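Local coordinates for protein glycosyl hydrolase (Rhizobium leguminosarum bv. trifolii, PDB 5NDX) that probably hydrolyses O-glycosidic bonds as a family 39 glycosidase, being the bacterial orthologue of human alpha-L-iduronidase, at residues L538-Y543 / E550-F555; E35-Q40 / P356-I361; Y567-S572 / V600-C605; Q40-I45 / I86-K91. The protein carries 2 engineered substitutions. All coordinates share one frame; numbering follows the deposited sequence.

From the N terminus, helix 36-45 is the first element to be used, and it serves two contacts. Contact 4 brings it against the end of helix 76-87, closing a loop of 40 residues within the TIM barrel. Contact 2 brings strand 358-362 back to the same helix after 315 residues; the loop of contact 4 lies within this longer one, and the two contacts share Q40. Contacts 1 and 3 follow in series. Contact 1 is a hairpin with six residues between its segments, and contact 3 closes 27 residues in the facing sheet of the same sandwich. Contact 1 touches the other three, so it joins the C-terminal sandwich to the barrel.

Contact 1. Residues L538-Y543 / E550-F555; sequences LVVERY and EERMLF
Strands 538-543 and 550-555 run antiparallel at 153°, their axes 4.6 Å apart, and V539, E541 and Y543 each exchange a pair of backbone hydrogen bonds with F555, M553 and E551. R542 stands at the non-hydrogen-bonded pair with R552, and its side chain carries the salt bridge across the two strands. From CB, CG leaves anti to the backbone N (chi1 175°) and lies over one face of the R552 guanidinium, 3.6 Å from R552 NH1. R542 CD comes 3.5 Å from E550 OE1. Beyond it the group closes side-on upon the carboxylate: R542 NE reaches E550 OE1 at 2.7 Å, and R542 NH2 reaches E550 OE2, also at 2.7 Å. The two planes are only 21° apart, and both oxygens use their syn lone pairs. R542 NH1 is held by a salt bridge to D353.

This is the hairpin of the two leading strands of a sandwich consistent with the fibronectin type III fold, and strand 590-594 completes its sheet. R552 NH1 donates to the anti lone pair of E550 OE1 at 2.8 Å, and the same nitrogen also donates to E551 O. One carboxylate thus bridges two guanidiniums and probably offsets their mutual repulsion. An alanine at R542 would remove both bonds to E550 and would probably leave that carboxylate less firmly oriented. On the other face of the sheet, Y543 CE2 packs 3.7 Å from M553 CB, while E541 turns its carboxylate to R39 of helix 36-45.

Contact 2. Residues E35-Q40 / P356-I361; sequences EPEMRQ and PPFDII
E35 occupies the N-cap position of helix 36-45 and sends its carboxylate to R332. One residue on, P36 meets the other segment mainly through its carbonyl: P36 O lies 4.0 Å from F358 CZ.

Chi1 of -63° sets E37 CG anti to the carbonyl carbon and almost exactly over the middle of the F358 ring, 3.6 Å from the centroid and 3° off the normal, a CH-pi contact; the bend at chi2 then directs the carboxylate. The helix backbone is close as well, with E37 CA 3.5 Å from F358 CZ. E37 OE2 forms a salt bridge with R332 and also accepts from a water at 2.6 Å that donates onward to P356 O.

The helix is the first of the TIM barrel after strand 24-27, while strand 358-362 pairs with strand 326-330, and F358 also shares a backbone hydrogen bond with L544 of the C-terminal sandwich. An alanine at F358 would remove the ring face under E37 CG and the ring tip that meets Q40 OE1, and would probably loosen the packing of helix on strand.

Q40 reaches out with an extended chain. Its OE1 lies 3.6 Å from F358 CZ, the amide and ring planes 28° apart. Q40 NE2 meets the I360 side chain tip to tip, 3.4 Å from I360 CG1, and donates at 2.7 Å to a second water, which also accepts from I360 N.

Contact 3. Residues Y567-S572 / V600-C605; sequences YDVLVS and VRYAVC
Strands 567-572 and 601-605 are central neighbours in the four-stranded sheet of the C-terminal sandwich, whose strand order is consistent with a fibronectin type III domain. They run antiparallel at 155°, and D568, L570 and S572 form the hydrogen-bonded pairs with C605, A603 and R601. The straightest bond is L570 N to A603 O, 2.7 Å at 177°.

On the face of V569, V571, Y602 and V604, V571 and Y602 lie side by side and pack tightly: V571 CG2 is 3.3 Å from Y602 CE1. V571 sits away from the usual staggered positions (chi1 147°), consistent with crowding. The same methyl, V571 CG2, is 3.9 Å from V600 CG2, and V600 CG2 in turn covers part of one face of the Y602 ring.

Outside this shell, the Y602 hydroxyl is hydrogen-bonded to H593 of the opposing sheet, which probably helps to hold the ring in place. V569 and Y602 both pack on L554, and V604 on L538 and W556, so this face closes the sandwich core. On the other face, C605 is held by its disulfide to C617 beside strand 618-620, and its SG presses to 3.3 Å from L570 CD1.

Contact 4. Residues Q40-I45 / I86-K91; sequences QMLAYI and IEHRLK
A Schellman motif ends helix 76-87: L90 N bonds back to M85 O and R89 N to I86 O, with R89 at positive phi as the C-prime residue. The turn directs H88 and L90, the residues flanking R89, toward helix 36-45.

H88 meets the backbone and the root of a side chain. L42 CB lies over one face of the imidazole, 4.1 Å from its centroid and 23° off the normal, a CH-pi contact displaced toward the rim. H88 CB approaches L42 O at 3.6 Å, and H88 CD2 is 3.7 Å from A43 CA. The ring's rotation is set from its own helix, since H88 ND1 is hydrogen-bonded to V84 O.

In the TIM barrel these are the helices following the first and second strands, and K91, next in the chain, begins the third strand, 91-95. L90 therefore stands at the passage from helix to strand. Its CD1 meets two helix residues, 3.8 Å from L42 CD2 and 4.0 Å from I45 CG2; the I45 and L90 side chains cross at about a right angle. From the C-terminal sandwich, the F555 ring meets that of H88, and R89 NH2 donates to W556 O.

Contact 1. Residues L538-Y543 / E550-F555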
# COMPACT_ATOMS: atom_id res chain seq x y z
N LEU A 538 -14.03 17.43 0.12
CA LEU A 538 -12.81 18.02 -0.41
C LEU A 538 -12.10 18.82 0.66
O LEU A 538 -12.69 19.75 1.15
CB LEU A 538 -13.11 18.97 -1.55
CG LEU A 538 -11.92 19.74 -2.14
CD1 LEU A 538 -10.88 18.78 -2.69
CD2 LEU A 538 -12.39 20.64 -3.26
N VAL A 539 -10.83 18.48 0.95
CA VAL A 539 -9.93 19.19 1.89
C VAL A 539 -8.76 19.79 1.06
O VAL A 539 -8.21 19.11 0.17
CB VAL A 539 -9.36 18.19 2.95
CG1 VAL A 539 -8.41 18.86 3.97
CG2 VAL A 539 -10.48 17.50 3.72
N VAL A 540 -8.38 21.04 1.33
CA VAL A 540 -7.33 21.75 0.62
C VAL A 540 -6.33 22.22 1.65
O VAL A 540 -6.72 22.82 2.64
CB VAL A 540 -7.84 22.97 -0.13
CG1 VAL A 540 -6.68 23.65 -0.88
CG2 VAL A 540 -8.94 22.56 -1.08
N GLU A 541 -5.05 21.92 1.47
CA GLU A 541 -4.03 22.42 2.38
C GLU A 541 -2.86 22.99 1.67
O GLU A 541 -2.43 22.46 0.63
CB GLU A 541 -3.49 21.31 3.22
CG GLU A 541 -4.51 20.80 4.18
CD GLU A 541 -3.97 19.60 4.86
OE1 GLU A 541 -2.76 19.61 5.15
OE2 GLU A 541 -4.76 18.65 5.07
N ARG A 542 -2.27 23.98 2.34
CA ARG A 542 -1.13 24.72 1.85
C ARG A 542 0.20 24.02 2.12
O ARG A 542 0.47 23.57 3.20
CB ARG A 542 -1.12 26.10 2.50
CG ARG A 542 0.09 26.96 2.17
CD ARG A 542 -0.26 28.44 2.34
NE ARG A 542 0.88 29.29 2.02
CZ ARG A 542 1.91 29.52 2.84
NH1 ARG A 542 1.97 28.99 4.05
NH2 ARG A 542 2.90 30.30 2.42
N TYR A 543 1.05 23.96 1.09
CA TYR A 543 2.43 23.52 1.26
C TYR A 543 3.31 24.46 0.50
O TYR A 543 2.84 25.19 -0.37
CB TYR A 543 2.62 22.08 0.70
CG TYR A 543 1.97 21.07 1.57
CD1 TYR A 543 2.65 20.47 2.61
CD2 TYR A 543 0.65 20.73 1.39
CE1 TYR A 543 2.04 19.55 3.44
CE2 TYR A 543 0.02 19.80 2.22
CZ TYR A 543 0.73 19.19 3.22
OH TYR A 543 0.09 18.29 3.99
N GLU A 550 4.27 28.27 -3.92
CA GLU A 550 3.01 28.00 -3.25
C GLU A 550 2.41 26.76 -3.86
O GLU A 550 2.37 26.62 -5.07
CB GLU A 550 2.02 29.17 -3.40
CG GLU A 550 2.33 30.40 -2.53
CD GLU A 550 2.10 30.13 -1.05
OE1 GLU A 550 1.19 29.36 -0.68
OE2 GLU A 550 2.85 30.71 -0.23
N GLU A 551 1.95 25.85 -3.01
CA GLU A 551 1.28 24.64 -3.53
C GLU A 551 0.06 24.35 -2.68
O GLU A 551 -0.00 24.75 -1.50
CB GLU A 551 2.22 23.42 -3.51
CG GLU A 551 3.42 23.56 -4.42
CD GLU A 551 4.39 22.37 -4.39
OE1 GLU A 551 4.29 21.53 -3.49
OE2 GLU A 551 5.26 22.35 -5.28
N ARG A 552 -0.88 23.61 -3.26
CA ARG A 552 -2.08 23.12 -2.52
C ARG A 552 -2.29 21.64 -2.74
O ARG A 552 -2.39 21.21 -3.87
CB ARG A 552 -3.30 23.87 -3.02
CG ARG A 552 -3.22 25.40 -2.86
CD ARG A 552 -3.24 25.83 -1.40
NE ARG A 552 -3.14 27.30 -1.26
CZ ARG A 552 -2.01 28.02 -1.24
NH1 ARG A 552 -0.80 27.47 -1.33
NH2 ARG A 552 -2.08 29.32 -1.13
N MET A 553 -2.33 20.86 -1.68
CA MET A 553 -2.69 19.47 -1.74
C MET A 553 -4.19 19.33 -1.53
O MET A 553 -4.71 19.84 -0.53
CB MET A 553 -1.96 18.70 -0.65
CG MET A 553 -2.18 17.21 -0.71
SD MET A 553 -1.39 16.60 -2.23
CE MET A 553 -2.21 15.03 -2.39
N LEU A 554 -4.85 18.66 -2.47
CA LEU A 554 -6.27 18.34 -2.41
C LEU A 554 -6.44 16.86 -2.07
O LEU A 554 -5.69 15.98 -2.60
CB LEU A 554 -6.95 18.63 -3.75
CG LEU A 554 -7.29 20.06 -4.14
CD1 LEU A 554 -6.05 20.93 -4.18
CD2 LEU A 554 -7.98 20.13 -5.51
N PHE A 555 -7.42 16.57 -1.23
CA PHE A 555 -7.79 15.21 -0.81
C PHE A 555 -9.32 15.18 -0.77
O PHE A 555 -9.92 16.14 -0.33
CB PHE A 555 -7.22 14.92 0.59
CG PHE A 555 -7.58 13.56 1.13
CD1 PHE A 555 -7.13 12.38 0.48
CD2 PHE A 555 -8.32 13.43 2.34
CE1 PHE A 555 -7.39 11.11 1.02
CE2 PHE A 555 -8.62 12.16 2.87
CZ PHE A 555 -8.15 10.98 2.21

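Contact 2. Residues E35-Q40 / P356-I361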
# COMPACT_ATOMS: atom_id res chain seq x y z
N GLU A 35 5.37 14.95 10.83
CA GLU A 35 6.03 15.83 9.85
C GLU A 35 5.08 16.20 8.70
O GLU A 35 4.28 15.39 8.27
CB GLU A 35 7.24 15.12 9.24
CG GLU A 35 8.40 14.85 10.19
CD GLU A 35 8.92 16.12 10.89
OE1 GLU A 35 8.94 17.23 10.32
OE2 GLU A 35 9.27 16.02 12.06
N PRO A 36 5.22 17.41 8.13
CA PRO A 36 4.34 17.77 7.01
C PRO A 36 4.49 16.93 5.73
O PRO A 36 3.52 16.76 4.98
CB PRO A 36 4.68 19.23 6.74
CG PRO A 36 6.06 19.40 7.33
CD PRO A 36 6.04 18.55 8.57
N GLU A 37 5.68 16.41 5.49
CA GLU A 37 5.89 15.55 4.36
C GLU A 37 4.98 14.29 4.43
O GLU A 37 4.32 13.96 3.46
CB GLU A 37 7.33 15.10 4.26
CG GLU A 37 8.35 16.23 4.03
CD GLU A 37 8.80 16.90 5.31
OE1 GLU A 37 8.17 16.74 6.38
OE2 GLU A 37 9.81 17.60 5.24
N MET A 38 4.96 13.62 5.57
CA MET A 38 4.10 12.46 5.76
C MET A 38 2.65 12.84 5.71
O MET A 38 1.83 12.04 5.19
CB MET A 38 4.37 11.79 7.09
CG MET A 38 3.70 10.45 7.31
SD MET A 38 3.85 9.29 5.94
CE MET A 38 5.58 8.84 6.12
N ARG A 39 2.31 14.03 6.24
CA ARG A 39 0.91 14.48 6.17
C ARG A 39 0.43 14.55 4.70
O ARG A 39 -0.64 14.05 4.35
CB ARG A 39 0.72 15.84 6.90
CG ARG A 39 -0.72 16.33 6.81
CD ARG A 39 -1.09 17.48 7.76
NE ARG A 39 -2.50 17.80 7.44
CZ ARG A 39 -3.60 17.26 8.02
NH1 ARG A 39 -3.53 16.44 9.05
NH2 ARG A 39 -4.80 17.61 7.56
N GLN A 40 1.25 15.12 3.83
CA GLN A 40 0.93 15.17 2.40
C GLN A 40 0.85 13.75 1.82
O GLN A 40 -0.09 13.46 1.09
CB GLN A 40 1.93 15.99 1.62
CG GLN A 40 1.40 16.38 0.28
CD GLN A 40 2.42 17.16 -0.56
OE1 GLN A 40 2.84 18.31 -0.23
NE2 GLN A 40 2.77 16.58 -1.65
N PRO A 356 11.72 22.95 6.04
CA PRO A 356 12.18 23.06 4.65
C PRO A 356 11.08 22.70 3.62
O PRO A 356 10.36 21.76 3.82
CB PRO A 356 13.35 22.08 4.60
CG PRO A 356 13.85 22.06 6.01
CD PRO A 356 12.63 22.13 6.86
N PRO A 357 10.95 23.49 2.56
CA PRO A 357 9.98 23.18 1.53
C PRO A 357 10.38 21.88 0.72
O PRO A 357 11.51 21.38 0.87
CB PRO A 357 10.01 24.42 0.66
CG PRO A 357 11.37 24.96 0.80
CD PRO A 357 11.83 24.62 2.19
N PHE A 358 9.44 21.31 -0.04
CA PHE A 358 9.67 20.00 -0.65
C PHE A 358 8.65 19.73 -1.70
O PHE A 358 7.56 20.32 -1.67
CB PHE A 358 9.66 18.83 0.38
CG PHE A 358 8.29 18.57 0.96
CD1 PHE A 358 7.78 19.37 1.99
CD2 PHE A 358 7.48 17.56 0.45
CE1 PHE A 358 6.50 19.16 2.48
CE2 PHE A 358 6.22 17.36 0.94
CZ PHE A 358 5.72 18.15 1.96
N ASP A 359 9.01 18.82 -2.59
CA ASP A 359 8.11 18.22 -3.53
C ASP A 359 8.31 16.71 -3.46
O ASP A 359 9.46 16.22 -3.35
CB ASP A 359 8.37 18.75 -4.93
CG ASP A 359 7.76 20.13 -5.15
OD1 ASP A 359 6.54 20.21 -5.37
OD2 ASP A 359 8.50 21.14 -5.10
N ILE A 360 7.21 15.99 -3.59
CA ILE A 360 7.24 14.55 -3.70
C ILE A 360 6.55 14.10 -4.98
O ILE A 360 5.51 14.63 -5.37
CB ILE A 360 6.61 13.81 -2.51
CG1 ILE A 360 5.21 14.32 -2.17
CG2 ILE A 360 7.56 13.92 -1.34
CD1 ILE A 360 4.58 13.60 -1.00
N ILE A 361 7.19 13.12 -5.63
CA ILE A 361 6.71 12.54 -6.83
C ILE A 361 6.42 11.04 -6.60
O ILE A 361 7.25 10.32 -6.06
CB ILE A 361 7.74 12.73 -7.94
CG1 ILE A 361 7.99 14.21 -8.24
CG2 ILE A 361 7.31 12.04 -9.21
CD1 ILE A 361 6.80 14.99 -8.79
O HOH W 1 11.15 19.00 3.58
O HOH W 2 4.70 17.50 -3.32

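Contact 3. Residues Y567-S572 / V600-C605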
# COMPACT_ATOMS: atom_id res chain seq x y z
N TYR A 567 -10.93 11.36 -11.98
CA TYR A 567 -11.22 12.71 -11.47
C TYR A 567 -10.43 13.75 -12.25
O TYR A 567 -9.28 13.50 -12.70
CB TYR A 567 -10.95 12.81 -9.96
CG TYR A 567 -11.72 11.81 -9.17
CD1 TYR A 567 -13.04 12.04 -8.78
CD2 TYR A 567 -11.18 10.56 -8.91
CE1 TYR A 567 -13.77 11.05 -8.10
CE2 TYR A 567 -11.90 9.58 -8.23
CZ TYR A 567 -13.21 9.84 -7.81
OH TYR A 567 -13.91 8.83 -7.15
N ASP A 568 -11.07 14.89 -12.46
CA ASP A 568 -10.43 16.11 -12.92
C ASP A 568 -10.49 17.11 -11.77
O ASP A 568 -11.43 17.11 -10.97
CB ASP A 568 -11.22 16.70 -14.07
CG ASP A 568 -11.20 15.81 -15.31
OD1 ASP A 568 -10.23 15.04 -15.53
OD2 ASP A 568 -12.19 15.89 -16.05
N VAL A 569 -9.47 17.95 -11.72
CA VAL A 569 -9.39 19.04 -10.79
C VAL A 569 -9.45 20.29 -11.60
O VAL A 569 -8.71 20.43 -12.58
CB VAL A 569 -8.10 19.02 -9.98
CG1 VAL A 569 -8.04 20.24 -9.09
CG2 VAL A 569 -8.04 17.77 -9.14
N LEU A 570 -10.34 21.19 -11.20
CA LEU A 570 -10.50 22.49 -11.86
C LEU A 570 -10.29 23.65 -10.91
O LEU A 570 -10.36 23.52 -9.69
CB LEU A 570 -11.87 22.60 -12.48
CG LEU A 570 -12.24 21.53 -13.49
CD1 LEU A 570 -13.06 20.49 -12.81
CD2 LEU A 570 -13.08 22.14 -14.60
N VAL A 571 -10.05 24.80 -11.50
CA VAL A 571 -9.74 26.00 -10.78
C VAL A 571 -10.52 27.16 -11.37
O VAL A 571 -10.61 27.30 -12.60
CB VAL A 571 -8.24 26.27 -10.82
CG1 VAL A 571 -7.91 27.77 -10.83
CG2 VAL A 571 -7.60 25.60 -9.62
N SER A 572 -11.07 27.96 -10.47
CA SER A 572 -11.73 29.22 -10.78
C SER A 572 -10.95 30.34 -10.09
O SER A 572 -10.42 30.18 -8.97
CB SER A 572 -13.18 29.21 -10.27
OG SER A 572 -13.71 30.52 -10.22
N VAL A 600 -8.15 31.67 -5.27
CA VAL A 600 -8.33 30.37 -5.97
C VAL A 600 -9.54 29.64 -5.38
O VAL A 600 -9.69 29.53 -4.18
CB VAL A 600 -7.08 29.46 -5.89
CG1 VAL A 600 -6.71 29.10 -4.45
CG2 VAL A 600 -7.26 28.20 -6.74
N ARG A 601 -10.41 29.15 -6.24
CA ARG A 601 -11.41 28.17 -5.85
C ARG A 601 -11.18 26.87 -6.65
O ARG A 601 -11.05 26.91 -7.89
CB ARG A 601 -12.81 28.74 -6.08
CG ARG A 601 -13.92 27.96 -5.40
CD ARG A 601 -15.25 28.73 -5.35
NE ARG A 601 -16.22 28.00 -4.51
CZ ARG A 601 -16.28 28.03 -3.17
NH1 ARG A 601 -15.47 28.80 -2.45
NH2 ARG A 601 -17.20 27.30 -2.52
N TYR A 602 -11.17 25.74 -5.94
CA TYR A 602 -10.98 24.40 -6.50
C TYR A 602 -12.32 23.71 -6.69
O TYR A 602 -13.24 23.97 -5.95
CB TYR A 602 -10.08 23.57 -5.57
CG TYR A 602 -8.63 24.00 -5.63
CD1 TYR A 602 -7.85 23.73 -6.76
CD2 TYR A 602 -8.06 24.70 -4.57
CE1 TYR A 602 -6.52 24.13 -6.83
CE2 TYR A 602 -6.72 25.09 -4.62
CZ TYR A 602 -5.98 24.82 -5.75
OH TYR A 602 -4.70 25.24 -5.79
N ALA A 603 -12.43 22.91 -7.74
CA ALA A 603 -13.56 22.00 -7.96
C ALA A 603 -13.02 20.63 -8.43
O ALA A 603 -12.00 20.58 -9.13
CB ALA A 603 -14.51 22.56 -9.02
N VAL A 604 -13.63 19.54 -7.97
CA VAL A 604 -13.29 18.20 -8.41
C VAL A 604 -14.53 17.56 -9.03
O VAL A 604 -15.60 17.62 -8.41
CB VAL A 604 -12.73 17.36 -7.23
CG1 VAL A 604 -12.37 15.98 -7.72
CG2 VAL A 604 -11.48 18.01 -6.68
N CYS A 605 -14.40 17.01 -10.25
CA CYS A 605 -15.45 16.31 -10.98
C CYS A 605 -15.08 14.85 -11.12
O CYS A 605 -13.91 14.54 -11.30
CB CYS A 605 -15.61 16.92 -12.39
SG CYS A 605 -15.86 18.74 -12.28

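Contact 4. Residues Q40-I45 / I86-K91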
# COMPACT_ATOMS: atom_id res chain seq x y z
N GLN A 40 1.25 15.12 3.83
CA GLN A 40 0.93 15.17 2.40
C GLN A 40 0.85 13.75 1.82
O GLN A 40 -0.09 13.46 1.09
CB GLN A 40 1.93 15.99 1.62
CG GLN A 40 1.40 16.38 0.28
CD GLN A 40 2.42 17.16 -0.56
OE1 GLN A 40 2.84 18.31 -0.23
NE2 GLN A 40 2.77 16.58 -1.65
N MET A 41 1.80 12.90 2.19
CA MET A 41 1.82 11.53 1.69
C MET A 41 0.55 10.75 2.04
O MET A 41 0.08 9.96 1.22
CB MET A 41 3.04 10.81 2.22
CG MET A 41 4.33 11.38 1.66
SD MET A 41 5.74 10.95 2.68
CE MET A 41 7.07 11.43 1.58
N LEU A 42 0.00 10.97 3.24
CA LEU A 42 -1.19 10.25 3.67
C LEU A 42 -2.44 10.55 2.84
O LEU A 42 -3.32 9.73 2.77
CB LEU A 42 -1.48 10.48 5.15
CG LEU A 42 -0.46 9.94 6.11
CD1 LEU A 42 -0.82 10.30 7.54
CD2 LEU A 42 -0.32 8.45 5.99
N ALA A 43 -2.51 11.73 2.24
CA ALA A 43 -3.57 12.05 1.29
C ALA A 43 -3.49 11.15 0.08
O ALA A 43 -4.52 10.64 -0.37
CB ALA A 43 -3.44 13.50 0.85
N TYR A 44 -2.28 10.95 -0.48
CA TYR A 44 -2.18 10.01 -1.62
C TYR A 44 -2.44 8.59 -1.19
O TYR A 44 -3.13 7.85 -1.89
CB TYR A 44 -0.82 10.01 -2.28
CG TYR A 44 -0.33 11.30 -2.81
CD1 TYR A 44 -0.59 11.73 -4.11
CD2 TYR A 44 0.43 12.10 -1.99
CE1 TYR A 44 -0.04 12.92 -4.58
CE2 TYR A 44 0.91 13.29 -2.43
CZ TYR A 44 0.69 13.70 -3.71
OH TYR A 44 1.28 14.92 -4.00
N ILE A 45 -1.91 8.20 -0.02
CA ILE A 45 -2.03 6.82 0.48
C ILE A 45 -3.49 6.47 0.81
O ILE A 45 -3.95 5.38 0.49
CB ILE A 45 -1.13 6.59 1.69
CG1 ILE A 45 0.33 6.69 1.27
CG2 ILE A 45 -1.41 5.24 2.33
CD1 ILE A 45 1.27 6.91 2.45
N ILE A 86 -6.53 8.42 10.91
CA ILE A 86 -8.02 8.36 10.89
C ILE A 86 -8.62 9.38 9.91
O ILE A 86 -9.48 9.06 9.12
CB ILE A 86 -8.62 8.52 12.30
CG1 ILE A 86 -8.59 7.22 13.12
CG2 ILE A 86 -10.13 8.84 12.25
CD1 ILE A 86 -7.43 6.28 12.95
N GLU A 87 -8.11 10.58 9.94
CA GLU A 87 -8.52 11.64 9.04
C GLU A 87 -8.28 11.29 7.54
O GLU A 87 -9.02 11.75 6.69
CB GLU A 87 -7.72 12.87 9.45
CG GLU A 87 -8.05 14.13 8.69
CD GLU A 87 -6.98 15.22 8.82
OE1 GLU A 87 -6.00 15.08 9.61
OE2 GLU A 87 -7.14 16.24 8.11
N HIS A 88 -7.29 10.45 7.21
CA HIS A 88 -7.09 10.03 5.81
C HIS A 88 -7.61 8.62 5.51
O HIS A 88 -7.16 7.99 4.55
CB HIS A 88 -5.63 10.18 5.47
CG HIS A 88 -5.21 11.60 5.45
ND1 HIS A 88 -4.68 12.22 6.56
CD2 HIS A 88 -5.35 12.55 4.51
CE1 HIS A 88 -4.46 13.49 6.28
NE2 HIS A 88 -4.86 13.72 5.04
N ARG A 89 -8.55 8.14 6.33
CA ARG A 89 -9.20 6.86 6.16
C ARG A 89 -8.22 5.72 6.20
O ARG A 89 -8.31 4.79 5.43
CB ARG A 89 -10.04 6.85 4.86
CG ARG A 89 -11.01 8.06 4.76
CD ARG A 89 -12.00 7.92 3.60
NE ARG A 89 -11.32 7.98 2.29
CZ ARG A 89 -11.11 9.08 1.55
NH1 ARG A 89 -11.52 10.26 1.98
NH2 ARG A 89 -10.48 9.00 0.36
N LEU A 90 -7.25 5.80 7.09
CA LEU A 90 -6.29 4.75 7.30
C LEU A 90 -6.47 4.22 8.72
O LEU A 90 -6.89 4.96 9.60
CB LEU A 90 -4.90 5.28 7.06
CG LEU A 90 -4.71 5.67 5.58
CD1 LEU A 90 -3.51 6.56 5.41
CD2 LEU A 90 -4.62 4.44 4.67
N LYS A 91 -6.16 2.95 8.92
CA LYS A 91 -6.23 2.30 10.20
C LYS A 91 -4.88 1.83 10.63
O LYS A 91 -4.12 1.34 9.82
CB LYS A 91 -7.15 1.08 10.10
CG LYS A 91 -8.58 1.49 9.68
CD LYS A 91 -9.43 0.32 9.31
CE LYS A 91 -10.81 0.76 8.78
NZ LYS A 91 -11.52 1.44 9.86